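Local structure of ribonucleoside-diphosphate reductase subunit beta (Streptococcus sanguinis, 4N83) at residues 11-16 / 83-88; 38-43 / 178-183; 145-150 / 200-205. The protein is the small, dimanganese-binding subunit of a class Ib ribonucleotide reductase, which probably supplies DNA precursors by converting ribonucleotides into deoxyribonucleotides. All blocks are in the same frame, centred on the assembly; numbering follows the deposited sequence.

Interaction 1 of 3, residues 11-16 / 83-88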
ATOM      1  N   ASN A  11       2.052 -18.796   7.936  1.00 72.52           N
ATOM      2  CA  ASN A  11       2.543 -19.877   8.798  1.00 73.30           C
ATOM      3  C   ASN A  11       3.714 -20.624   8.153  1.00 73.87           C
ATOM      4  O   ASN A  11       4.244 -21.575   8.733  1.00 74.17           O
ATOM      5  CB  ASN A  11       1.416 -20.861   9.123  1.00 74.61           C
ATOM      6  CG  ASN A  11       0.325 -20.236   9.975  1.00 74.81           C
ATOM      7  OD1 ASN A  11       0.569 -19.834  11.112  1.00 74.43           O
ATOM      8  ND2 ASN A  11      -0.886 -20.158   9.432  1.00 75.80           N
ATOM      9  N   ALA A  12       4.094 -20.201   6.946  1.00 74.48           N
ATOM     10  CA  ALA A  12       5.272 -20.716   6.253  1.00 75.12           C
ATOM     11  C   ALA A  12       6.217 -19.555   5.939  1.00 74.72           C
ATOM     12  O   ALA A  12       6.425 -19.202   4.776  1.00 75.20           O
ATOM     13  CB  ALA A  12       4.861 -21.435   4.976  1.00 76.21           C
ATOM     14  N   ILE A  13       6.781 -18.964   6.990  1.00 74.10           N
ATOM     15  CA  ILE A  13       7.662 -17.806   6.849  1.00 74.04           C
ATOM     16  C   ILE A  13       9.069 -18.256   6.455  1.00 74.45           C
ATOM     17  O   ILE A  13       9.647 -19.146   7.084  1.00 75.13           O
ATOM     18  CB  ILE A  13       7.734 -16.976   8.153  1.00 73.02           C
ATOM     19  CG1 ILE A  13       6.341 -16.479   8.568  1.00 72.67           C
ATOM     20  CG2 ILE A  13       8.689 -15.798   7.999  1.00 72.66           C
ATOM     21  CD1 ILE A  13       5.731 -15.432   7.654  1.00 72.39           C
ATOM     22  N   GLU A  14       9.608 -17.631   5.411  1.00 74.27           N
ATOM     23  CA  GLU A  14      10.947 -17.941   4.919  1.00 74.89           C
ATOM     24  C   GLU A  14      11.986 -17.133   5.690  1.00 74.43           C
ATOM     25  O   GLU A  14      12.957 -17.691   6.201  1.00 74.31           O
ATOM     26  CB  GLU A  14      11.041 -17.642   3.418  1.00 75.90           C
ATOM     27  CG  GLU A  14      10.159 -18.546   2.560  1.00 76.80           C
ATOM     28  CD  GLU A  14       9.823 -17.959   1.197  1.00 77.03           C
ATOM     29  OE1 GLU A  14       8.872 -18.460   0.561  1.00 77.05           O
ATOM     30  OE2 GLU A  14      10.497 -17.003   0.760  1.00 76.93           O
ATOM     31  N   ASP A  15      11.768 -15.820   5.770  1.00 73.94           N
ATOM     32  CA  ASP A  15      12.654 -14.910   6.498  1.00 72.93           C
ATOM     33  C   ASP A  15      11.910 -14.290   7.684  1.00 71.08           C
ATOM     34  O   ASP A  15      10.921 -13.576   7.503  1.00 70.61           O
ATOM     35  CB  ASP A  15      13.165 -13.814   5.557  1.00 73.76           C
ATOM     36  CG  ASP A  15      14.371 -13.071   6.112  1.00 73.83           C
ATOM     37  OD1 ASP A  15      14.701 -13.234   7.309  1.00 73.30           O
ATOM     38  OD2 ASP A  15      14.994 -12.314   5.337  1.00 74.61           O
ATOM     39  N   VAL A  16      12.406 -14.555   8.891  1.00 69.21           N
ATOM     40  CA  VAL A  16      11.747 -14.122  10.134  1.00 67.66           C
ATOM     41  C   VAL A  16      11.609 -12.602  10.314  1.00 66.48           C
ATOM     42  O   VAL A  16      10.777 -12.148  11.101  1.00 66.20           O
ATOM     43  CB  VAL A  16      12.450 -14.702  11.386  1.00 67.40           C
ATOM     44  CG1 VAL A  16      12.263 -16.210  11.448  1.00 67.76           C
ATOM     45  CG2 VAL A  16      13.932 -14.341  11.410  1.00 67.72           C
ATOM     46  N   THR A  83      11.104 -12.903  -0.909  1.00 77.12           N
ATOM     47  CA  THR A  83      10.013 -13.687  -0.332  1.00 75.82           C
ATOM     48  C   THR A  83       8.671 -13.044  -0.673  1.00 74.98           C
ATOM     49  O   THR A  83       8.601 -11.840  -0.904  1.00 75.25           O
ATOM     50  CB  THR A  83      10.139 -13.776   1.203  1.00 74.60           C
ATOM     51  OG1 THR A  83       9.770 -12.523   1.797  1.00 73.35           O
ATOM     52  CG2 THR A  83      11.566 -14.128   1.614  1.00 74.54           C
ATOM     53  N   ALA A  84       7.609 -13.845  -0.681  1.00 74.12           N
ATOM     54  CA  ALA A  84       6.258 -13.338  -0.951  1.00 73.45           C
ATOM     55  C   ALA A  84       5.842 -12.279   0.068  1.00 71.71           C
ATOM     56  O   ALA A  84       5.141 -11.322  -0.266  1.00 71.64           O
ATOM     57  CB  ALA A  84       5.255 -14.481  -0.956  1.00 73.73           C
ATOM     58  N   HIS A  85       6.298 -12.457   1.306  1.00 70.43           N
ATOM     59  CA  HIS A  85       5.945 -11.573   2.418  1.00 68.79           C
ATOM     60  C   HIS A  85       6.587 -10.201   2.253  1.00 68.95           C
ATOM     61  O   HIS A  85       6.011  -9.190   2.650  1.00 68.61           O
ATOM     62  CB  HIS A  85       6.377 -12.194   3.751  1.00 67.31           C
ATOM     63  CG  HIS A  85       6.131 -13.669   3.836  1.00 67.04           C
ATOM     64  ND1 HIS A  85       7.125 -14.600   3.624  1.00 67.24           N
ATOM     65  CD2 HIS A  85       5.002 -14.374   4.084  1.00 66.92           C
ATOM     66  CE1 HIS A  85       6.622 -15.814   3.750  1.00 67.59           C
ATOM     67  NE2 HIS A  85       5.336 -15.705   4.029  1.00 67.40           N
ATOM     68  N   GLU A  86       7.781 -10.178   1.666  1.00 69.88           N
ATOM     69  CA  GLU A  86       8.487  -8.933   1.364  1.00 69.83           C
ATOM     70  C   GLU A  86       7.674  -8.024   0.442  1.00 70.08           C
ATOM     71  O   GLU A  86       7.663  -6.808   0.621  1.00 69.45           O
ATOM     72  CB  GLU A  86       9.850  -9.241   0.734  1.00 70.77           C
ATOM     73  CG  GLU A  86      10.699  -8.018   0.421  1.00 71.30           C
ATOM     74  CD  GLU A  86      12.100  -8.371  -0.047  1.00 72.23           C
ATOM     75  OE1 GLU A  86      12.419  -9.576  -0.151  1.00 72.97           O
ATOM     76  OE2 GLU A  86      12.889  -7.440  -0.312  1.00 72.65           O
ATOM     77  N   GLU A  87       6.996  -8.615  -0.539  1.00 71.10           N
ATOM     78  CA  GLU A  87       6.142  -7.849  -1.444  1.00 72.00           C
ATOM     79  C   GLU A  87       4.974  -7.229  -0.682  1.00 70.89           C
ATOM     80  O   GLU A  87       4.609  -6.080  -0.929  1.00 70.82           O
ATOM     81  CB  GLU A  87       5.631  -8.725  -2.596  1.00 73.85           C
ATOM     82  CG  GLU A  87       4.943  -7.934  -3.705  1.00 75.29           C
ATOM     83  CD  GLU A  87       4.922  -8.646  -5.051  1.00 77.18           C
ATOM     84  OE1 GLU A  87       5.499  -9.748  -5.172  1.00 77.87           O
ATOM     85  OE2 GLU A  87       4.324  -8.095  -6.000  1.00 78.17           O
ATOM     86  N   ALA A  88       4.401  -7.989   0.249  1.00 70.47           N
ATOM     87  CA  ALA A  88       3.345  -7.477   1.126  1.00 69.73           C
ATOM     88  C   ALA A  88       3.855  -6.307   1.971  1.00 68.34           C
ATOM     89  O   ALA A  88       3.190  -5.276   2.076  1.00 68.08           O
ATOM     90  CB  ALA A  88       2.806  -8.586   2.021  1.00 69.30           C
TER
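The H85 side chain leaves its helix with CG anti to the carbonyl carbon (chi1 -41°), and I13 carries CG1 in the same sense (chi1 -59°) before chi2 of -69° turns CD1 onto the imidazole. The methyl sits over one face, 3.9 Å from CD1 to the centroid of the H85 ring and offset toward the rim, a CH-pi contact. At the ring's edge, near its plane, the carbonyl of A12 faces the C-H of CE1, probably polarised by the two ring nitrogens, with A12 O 3.5 Å from H85 CE1. Histidine suits this place because it offers a face to an aliphatic chain and a nitrogen to the backbone: NE2 is hydrogen-bonded to the carbonyl of N9, while W10 meets the ring edge-to-face. Next along the loop, E14, extended beyond CG, and T83 slide past each other in opposite directions, E14 OE2 lying 3.2 Å from T83 CG2. That methyl takes the packing, leaving the hydroxyl to cap the helix: E86 N donates to T83 OG1 at 3.1 Å, and D18 OD2 also bonds the hydroxyl. An N-terminal loop thus lies against a threonine N-cap, at the start of helix 84-111 in the ferritin-like fold.

Interaction 2 of 3, residues 38-43 / 178-183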
ATOM      1  N   SER A  38      -4.576  23.050  13.946  1.00107.79           N
ATOM      2  CA  SER A  38      -5.097  24.395  14.214  1.00109.42           C
ATOM      3  C   SER A  38      -4.564  25.008  15.514  1.00109.89           C
ATOM      4  O   SER A  38      -4.574  26.230  15.673  1.00111.29           O
ATOM      5  CB  SER A  38      -6.629  24.376  14.252  1.00110.34           C
ATOM      6  OG  SER A  38      -7.105  23.588  15.330  1.00110.60           O
ATOM      7  N   ASN A  39      -4.102  24.161  16.435  1.00108.68           N
ATOM      8  CA  ASN A  39      -3.522  24.623  17.700  1.00108.17           C
ATOM      9  C   ASN A  39      -2.120  25.225  17.545  1.00108.49           C
ATOM     10  O   ASN A  39      -1.622  25.865  18.472  1.00109.31           O
ATOM     11  CB  ASN A  39      -3.471  23.481  18.723  1.00106.47           C
ATOM     12  CG  ASN A  39      -4.841  22.886  19.020  1.00105.77           C
ATOM     13  OD1 ASN A  39      -4.943  21.730  19.432  1.00104.31           O
ATOM     14  ND2 ASN A  39      -5.896  23.668  18.814  1.00106.02           N
ATOM     15  N   ASP A  40      -1.491  25.017  16.388  1.00108.41           N
ATOM     16  CA  ASP A  40      -0.167  25.581  16.098  1.00108.58           C
ATOM     17  C   ASP A  40      -0.223  26.898  15.322  1.00109.53           C
ATOM     18  O   ASP A  40       0.819  27.448  14.959  1.00109.62           O
ATOM     19  CB  ASP A  40       0.684  24.564  15.333  1.00107.83           C
ATOM     20  CG  ASP A  40       1.079  23.381  16.188  1.00107.23           C
ATOM     21  OD1 ASP A  40       0.346  23.066  17.150  1.00107.30           O
ATOM     22  OD2 ASP A  40       2.124  22.764  15.900  1.00107.19           O
ATOM     23  N   LEU A  41      -1.430  27.407  15.076  1.00109.78           N
ATOM     24  CA  LEU A  41      -1.599  28.714  14.437  1.00110.69           C
ATOM     25  C   LEU A  41      -1.193  29.864  15.361  1.00111.56           C
ATOM     26  O   LEU A  41      -0.932  30.971  14.892  1.00112.56           O
ATOM     27  CB  LEU A  41      -3.045  28.908  13.968  1.00111.50           C
ATOM     28  CG  LEU A  41      -3.445  28.126  12.714  1.00111.13           C
ATOM     29  CD1 LEU A  41      -4.955  28.138  12.522  1.00111.38           C
ATOM     30  CD2 LEU A  41      -2.744  28.685  11.483  1.00111.40           C
ATOM     31  N   ASP A  42      -1.146  29.600  16.666  1.00110.98           N
ATOM     32  CA  ASP A  42      -0.716  30.596  17.645  1.00111.41           C
ATOM     33  C   ASP A  42       0.792  30.848  17.564  1.00111.54           C
ATOM     34  O   ASP A  42       1.235  31.992  17.663  1.00113.09           O
ATOM     35  CB  ASP A  42      -1.100  30.154  19.062  1.00110.63           C
ATOM     36  CG  ASP A  42      -1.057  31.292  20.063  1.00111.46           C
ATOM     37  OD1 ASP A  42      -0.369  31.150  21.096  1.00110.93           O
ATOM     38  OD2 ASP A  42      -1.709  32.329  19.820  1.00111.88           O
ATOM     39  N   ASP A  43       1.570  29.779  17.381  1.00110.32           N
ATOM     40  CA  ASP A  43       3.035  29.874  17.284  1.00110.26           C
ATOM     41  C   ASP A  43       3.531  30.042  15.844  1.00110.16           C
ATOM     42  O   ASP A  43       4.634  30.546  15.623  1.00109.48           O
ATOM     43  CB  ASP A  43       3.695  28.643  17.919  1.00108.65           C
ATOM     44  CG  ASP A  43       3.738  28.720  19.433  1.00108.51           C
ATOM     45  OD1 ASP A  43       4.504  29.553  19.963  1.00108.96           O
ATOM     46  OD2 ASP A  43       3.015  27.947  20.093  1.00107.20           O
ATOM     47  N   ALA A 178       4.410  22.237  17.656  1.00114.71           N
ATOM     48  CA  ALA A 178       4.382  20.892  18.242  1.00113.37           C
ATOM     49  C   ALA A 178       3.682  19.864  17.351  1.00111.44           C
ATOM     50  O   ALA A 178       4.213  18.779  17.111  1.00110.58           O
ATOM     51  CB  ALA A 178       3.723  20.931  19.614  1.00113.83           C
ATOM     52  N   ASN A 179       2.490  20.212  16.874  1.00110.52           N
ATOM     53  CA  ASN A 179       1.706  19.327  16.007  1.00108.63           C
ATOM     54  C   ASN A 179       2.291  19.197  14.600  1.00107.35           C
ATOM     55  O   ASN A 179       2.157  18.152  13.963  1.00106.39           O
ATOM     56  CB  ASN A 179       0.256  19.809  15.927  1.00109.04           C
ATOM     57  CG  ASN A 179      -0.449  19.758  17.272  1.00109.32           C
ATOM     58  OD1 ASN A 179      -0.413  18.740  17.963  1.00108.07           O
ATOM     59  ND2 ASN A 179      -1.098  20.856  17.647  1.00110.53           N
ATOM     60  N   VAL A 180       2.938  20.260  14.124  1.00107.42           N
ATOM     61  CA  VAL A 180       3.633  20.238  12.835  1.00106.68           C
ATOM     62  C   VAL A 180       4.910  19.399  12.941  1.00104.31           C
ATOM     63  O   VAL A 180       5.390  18.862  11.944  1.00102.92           O
ATOM     64  CB  VAL A 180       3.984  21.666  12.348  1.00108.58           C
ATOM     65  CG1 VAL A 180       4.710  21.624  11.006  1.00108.81           C
ATOM     66  CG2 VAL A 180       2.727  22.523  12.244  1.00109.44           C
ATOM     67  N   ALA A 181       5.456  19.296  14.150  1.00103.22           N
ATOM     68  CA  ALA A 181       6.626  18.459  14.404  1.00101.98           C
ATOM     69  C   ALA A 181       6.245  16.985  14.541  1.00100.11           C
ATOM     70  O   ALA A 181       6.932  16.119  14.005  1.00 99.12           O
ATOM     71  CB  ALA A 181       7.358  18.935  15.648  1.00102.40           C
ATOM     72  N   GLU A 182       5.155  16.709  15.260  1.00 99.23           N
ATOM     73  CA  GLU A 182       4.681  15.331  15.478  1.00 97.82           C
ATOM     74  C   GLU A 182       4.355  14.603  14.174  1.00 96.42           C
ATOM     75  O   GLU A 182       4.627  13.411  14.038  1.00 95.44           O
ATOM     76  CB  GLU A 182       3.451  15.304  16.402  1.00 97.84           C
ATOM     77  CG  GLU A 182       3.770  15.046  17.871  1.00 97.94           C
ATOM     78  CD  GLU A 182       4.169  13.605  18.163  1.00 96.90           C
ATOM     79  OE1 GLU A 182       4.690  13.350  19.271  1.00 96.25           O
ATOM     80  OE2 GLU A 182       3.966  12.725  17.298  1.00 95.51           O
ATOM     81  N   ILE A 183       3.770  15.324  13.222  1.00 96.07           N
ATOM     82  CA  ILE A 183       3.422  14.749  11.922  1.00 95.00           C
ATOM     83  C   ILE A 183       4.677  14.437  11.098  1.00 93.41           C
ATOM     84  O   ILE A 183       4.657  13.555  10.241  1.00 92.15           O
ATOM     85  CB  ILE A 183       2.462  15.681  11.143  1.00 96.08           C
ATOM     86  CG1 ILE A 183       1.722  14.910  10.052  1.00 96.11           C
ATOM     87  CG2 ILE A 183       3.201  16.877  10.559  1.00 96.91           C
ATOM     88  CD1 ILE A 183       0.525  15.659   9.507  1.00 97.08           C
TER
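D40, its CG anti to the carbonyl carbon (chi1 -69°), turns its carboxylate onto the first turn of helix 178-206, where backbone N-H groups lack the carbonyl partners that a preceding turn would supply. Its OD2 accepts two of them. The bond from V180 N, 3.2 Å from D40 OD2, is the straighter at 157° and arrives from above the carboxylate plane. N179 N is nearer, 2.8 Å from D40 OD2, but its bond is bent to 125° and weak. The amide of A178 is also close to OD2, yet its angle is too poor for a hydrogen bond. The other oxygen is met by a side chain: N179 ND2 stands 2.7 Å from D40 OD1 in a weak bond, the carboxylate and amide planes turned only modestly apart.

Aspartate suits the place because its short chain holds two acceptors close to the helix start, where a negative group would probably be favoured by the helix dipole. Asparagine adds a side-chain donor beside its own backbone N-H. V180 CG2 lies 3.7 Å from D40 OD2 and the valine also packs on I107 of helix 84-111; the V180 side chain itself is about 8 Å from that of Y104, the predicted active-site residue. A buried carboxylate thus closes the N-terminal end of a long helix of the ferritin-like bundle, which further along supplies the manganese ligands E191 and H194.

Interaction 3 of 3, residues 145-150 / 200-205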
ATOM      1  N   THR A 145      20.100  -1.616 -11.443  1.00113.74           N
ATOM      2  CA  THR A 145      19.894  -3.034 -11.111  1.00113.52           C
ATOM      3  C   THR A 145      19.455  -3.253  -9.657  1.00111.32           C
ATOM      4  O   THR A 145      19.503  -2.338  -8.832  1.00110.47           O
ATOM      5  CB  THR A 145      21.168  -3.865 -11.381  1.00114.58           C
ATOM      6  OG1 THR A 145      22.293  -3.249 -10.741  1.00114.44           O
ATOM      7  CG2 THR A 145      21.428  -3.973 -12.877  1.00116.89           C
ATOM      8  N   ALA A 146      19.029  -4.481  -9.362  1.00110.27           N
ATOM      9  CA  ALA A 146      18.488  -4.842  -8.050  1.00107.96           C
ATOM     10  C   ALA A 146      19.561  -4.859  -6.962  1.00108.18           C
ATOM     11  O   ALA A 146      20.106  -5.915  -6.629  1.00109.33           O
ATOM     12  CB  ALA A 146      17.798  -6.195  -8.126  1.00106.97           C
ATOM     13  N   LEU A 147      19.825  -3.680  -6.399  1.00107.49           N
ATOM     14  CA  LEU A 147      20.865  -3.459  -5.379  1.00106.76           C
ATOM     15  C   LEU A 147      21.191  -1.970  -5.367  1.00107.48           C
ATOM     16  O   LEU A 147      21.334  -1.359  -4.308  1.00106.32           O
ATOM     17  CB  LEU A 147      22.150  -4.265  -5.655  1.00107.83           C
ATOM     18  CG  LEU A 147      22.854  -4.906  -4.452  1.00107.14           C
ATOM     19  CD1 LEU A 147      21.903  -5.726  -3.591  1.00105.66           C
ATOM     20  CD2 LEU A 147      24.010  -5.772  -4.928  1.00108.60           C
ATOM     21  N   GLU A 148      21.312  -1.405  -6.567  1.00110.02           N
ATOM     22  CA  GLU A 148      21.507   0.031  -6.758  1.00111.10           C
ATOM     23  C   GLU A 148      20.247   0.817  -6.388  1.00109.48           C
ATOM     24  O   GLU A 148      20.333   1.937  -5.881  1.00107.98           O
ATOM     25  CB  GLU A 148      21.889   0.318  -8.216  1.00113.74           C
ATOM     26  CG  GLU A 148      23.217  -0.295  -8.647  1.00115.15           C
ATOM     27  CD  GLU A 148      23.429  -0.261 -10.150  1.00117.03           C
ATOM     28  OE1 GLU A 148      22.824   0.596 -10.828  1.00117.14           O
ATOM     29  OE2 GLU A 148      24.207  -1.096 -10.655  1.00117.69           O
ATOM     30  N   LYS A 149      19.083   0.224  -6.649  1.00109.06           N
ATOM     31  CA  LYS A 149      17.798   0.834  -6.300  1.00108.06           C
ATOM     32  C   LYS A 149      17.560   0.844  -4.789  1.00106.15           C
ATOM     33  O   LYS A 149      16.911   1.749  -4.267  1.00105.85           O
ATOM     34  CB  LYS A 149      16.653   0.109  -7.012  1.00108.14           C
ATOM     35  CG  LYS A 149      16.689   0.271  -8.523  1.00110.36           C
ATOM     36  CD  LYS A 149      15.606  -0.537  -9.220  1.00110.38           C
ATOM     37  CE  LYS A 149      15.973  -2.009  -9.305  1.00110.39           C
ATOM     38  NZ  LYS A 149      15.059  -2.763 -10.207  1.00110.94           N
ATOM     39  N   LYS A 150      18.086  -0.164  -4.095  1.00105.47           N
ATOM     40  CA  LYS A 150      18.004  -0.226  -2.635  1.00104.08           C
ATOM     41  C   LYS A 150      18.908   0.813  -1.968  1.00104.22           C
ATOM     42  O   LYS A 150      18.553   1.371  -0.931  1.00102.87           O
ATOM     43  CB  LYS A 150      18.359  -1.628  -2.133  1.00103.48           C
ATOM     44  CG  LYS A 150      17.324  -2.684  -2.487  1.00103.07           C
ATOM     45  CD  LYS A 150      17.684  -4.044  -1.910  1.00102.22           C
ATOM     46  CE  LYS A 150      16.525  -5.026  -2.013  1.00101.10           C
ATOM     47  NZ  LYS A 150      16.185  -5.373  -3.421  1.00102.04           N
ATOM     48  N   TYR A 200      18.650  -4.069   5.092  1.00 81.89           N
ATOM     49  CA  TYR A 200      18.898  -5.459   5.482  1.00 81.49           C
ATOM     50  C   TYR A 200      18.855  -6.392   4.275  1.00 83.54           C
ATOM     51  O   TYR A 200      19.743  -7.227   4.100  1.00 84.23           O
ATOM     52  CB  TYR A 200      17.887  -5.929   6.532  1.00 79.19           C
ATOM     53  CG  TYR A 200      17.813  -7.434   6.648  1.00 77.91           C
ATOM     54  CD1 TYR A 200      18.900  -8.169   7.108  1.00 77.71           C
ATOM     55  CD2 TYR A 200      16.664  -8.125   6.280  1.00 77.26           C
ATOM     56  CE1 TYR A 200      18.842  -9.547   7.209  1.00 77.32           C
ATOM     57  CE2 TYR A 200      16.595  -9.505   6.378  1.00 76.90           C
ATOM     58  CZ  TYR A 200      17.687 -10.211   6.843  1.00 76.73           C
ATOM     59  OH  TYR A 200      17.626 -11.582   6.944  1.00 75.80           O
ATOM     60  N   LYS A 201      17.811  -6.253   3.460  1.00 85.34           N
ATOM     61  CA  LYS A 201      17.660  -7.052   2.239  1.00 87.61           C
ATOM     62  C   LYS A 201      18.773  -6.767   1.230  1.00 89.88           C
ATOM     63  O   LYS A 201      19.083  -7.607   0.385  1.00 91.27           O
ATOM     64  CB  LYS A 201      16.289  -6.800   1.596  1.00 88.08           C
ATOM     65  CG  LYS A 201      15.123  -7.425   2.348  1.00 87.16           C
ATOM     66  CD  LYS A 201      15.042  -8.925   2.104  1.00 87.53           C
ATOM     67  CE  LYS A 201      13.979  -9.588   2.966  1.00 86.43           C
ATOM     68  NZ  LYS A 201      13.993 -11.073   2.830  1.00 86.42           N
ATOM     69  N   PHE A 202      19.358  -5.575   1.322  1.00 91.13           N
ATOM     70  CA  PHE A 202      20.540  -5.211   0.542  1.00 93.26           C
ATOM     71  C   PHE A 202      21.748  -6.065   0.941  1.00 92.43           C
ATOM     72  O   PHE A 202      22.457  -6.583   0.079  1.00 92.59           O
ATOM     73  CB  PHE A 202      20.843  -3.716   0.728  1.00 94.46           C
ATOM     74  CG  PHE A 202      22.144  -3.274   0.125  1.00 96.94           C
ATOM     75  CD1 PHE A 202      22.227  -2.948  -1.221  1.00 98.86           C
ATOM     76  CD2 PHE A 202      23.285  -3.167   0.911  1.00 97.13           C
ATOM     77  CE1 PHE A 202      23.426  -2.537  -1.775  1.00100.84           C
ATOM     78  CE2 PHE A 202      24.487  -2.755   0.363  1.00 99.30           C
ATOM     79  CZ  PHE A 202      24.558  -2.439  -0.984  1.00101.23           C
ATOM     80  N   GLN A 203      21.967  -6.216   2.246  1.00 91.54           N
ATOM     81  CA  GLN A 203      23.101  -6.987   2.773  1.00 91.72           C
ATOM     82  C   GLN A 203      23.017  -8.486   2.470  1.00 91.91           C
ATOM     83  O   GLN A 203      24.039  -9.169   2.451  1.00 92.37           O
ATOM     84  CB  GLN A 203      23.238  -6.778   4.285  1.00 90.37           C
ATOM     85  CG  GLN A 203      23.674  -5.374   4.677  1.00 90.41           C
ATOM     86  CD  GLN A 203      23.521  -5.110   6.164  1.00 89.20           C
ATOM     87  OE1 GLN A 203      23.843  -5.962   6.992  1.00 88.46           O
ATOM     88  NE2 GLN A 203      23.033  -3.923   6.512  1.00 88.76           N
ATOM     89  N   LEU A 204      21.806  -8.995   2.253  1.00 92.24           N
ATOM     90  CA  LEU A 204      21.623 -10.389   1.842  1.00 93.34           C
ATOM     91  C   LEU A 204      22.139 -10.601   0.425  1.00 96.00           C
ATOM     92  O   LEU A 204      22.902 -11.531   0.171  1.00 97.30           O
ATOM     93  CB  LEU A 204      20.148 -10.811   1.937  1.00 92.57           C
ATOM     94  CG  LEU A 204      19.739 -11.581   3.198  1.00 91.28           C
ATOM     95  CD1 LEU A 204      20.168 -10.869   4.473  1.00 90.40           C
ATOM     96  CD2 LEU A 204      18.236 -11.819   3.200  1.00 90.83           C
ATOM     97  N   ALA A 205      21.726  -9.726  -0.490  1.00 98.04           N
ATOM     98  CA  ALA A 205      22.147  -9.801  -1.890  1.00100.49           C
ATOM     99  C   ALA A 205      23.553  -9.232  -2.120  1.00102.88           C
ATOM    100  O   ALA A 205      24.135  -9.436  -3.184  1.00105.17           O
ATOM    101  CB  ALA A 205      21.137  -9.095  -2.782  1.00100.31           C
TER
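The phenyl ring of F202 is approached at its edge, near its plane, by the carbonyl oxygen of L147, with L147 O 3.5 Å from F202 CE1, which probably suits the slightly positive C-H rim. CB of K150 approaches the same ring obliquely. A chi1 of 172° sets CG of F202 anti to the backbone N, and the ring comes nearer to segment 145-150 than its CB direction suggests. The L147 side chain crosses it at about a right angle, bringing L147 CG to 3.6 Å from F202 CE1. L217 of helix 211-240 and L264 add apolar contacts, so a flat hydrocarbon ring suits the place. One branch of the leucine continues past the ring, L147 CD1 lying 3.5 Å from A205 CB, where a small methyl allows close approach.

L147 is the N-cap residue of helix 148-160, so the contact ties that helix start to the later part of helix 178-206. Both belong to the ferritin-like bundle and carry manganese ligands, E157 on one, E191 and H194 on the other; the K150 side chain is about 11 Å from a bound manganese.

K150, extended as far as CE, lays a long aliphatic chain against the helix, with K150 CD 3.9 Å from F202 CA and K150 CE 4.0 Å from K201 CB. K201 bends at chi2 (-77°), turning CD aside, and its ammonium has D15 as partner.

How the interactions relate
Interaction 3 is the buried contact of the three and mainly apolar, an aromatic ring and aliphatic chains between two helices of the bundle. Interactions 1 and 2 are partly buried and hold non-helical or short 3-10 backbone against the first turns of long helices. In interaction 1 a local threonine caps the helix, whereas in interaction 2 a carboxylate distant in sequence serves the backbone N-H groups. Interactions 1 and 3 touch through one charge pair, a salt bridge with D15 OD2 3.0 Å from K201 NZ, which links the N-terminal loop to helix 178-206. Interactions 2 and 3 share that helix but lie about 38 Å apart, centre to centre, on opposite sides of the chain's centre.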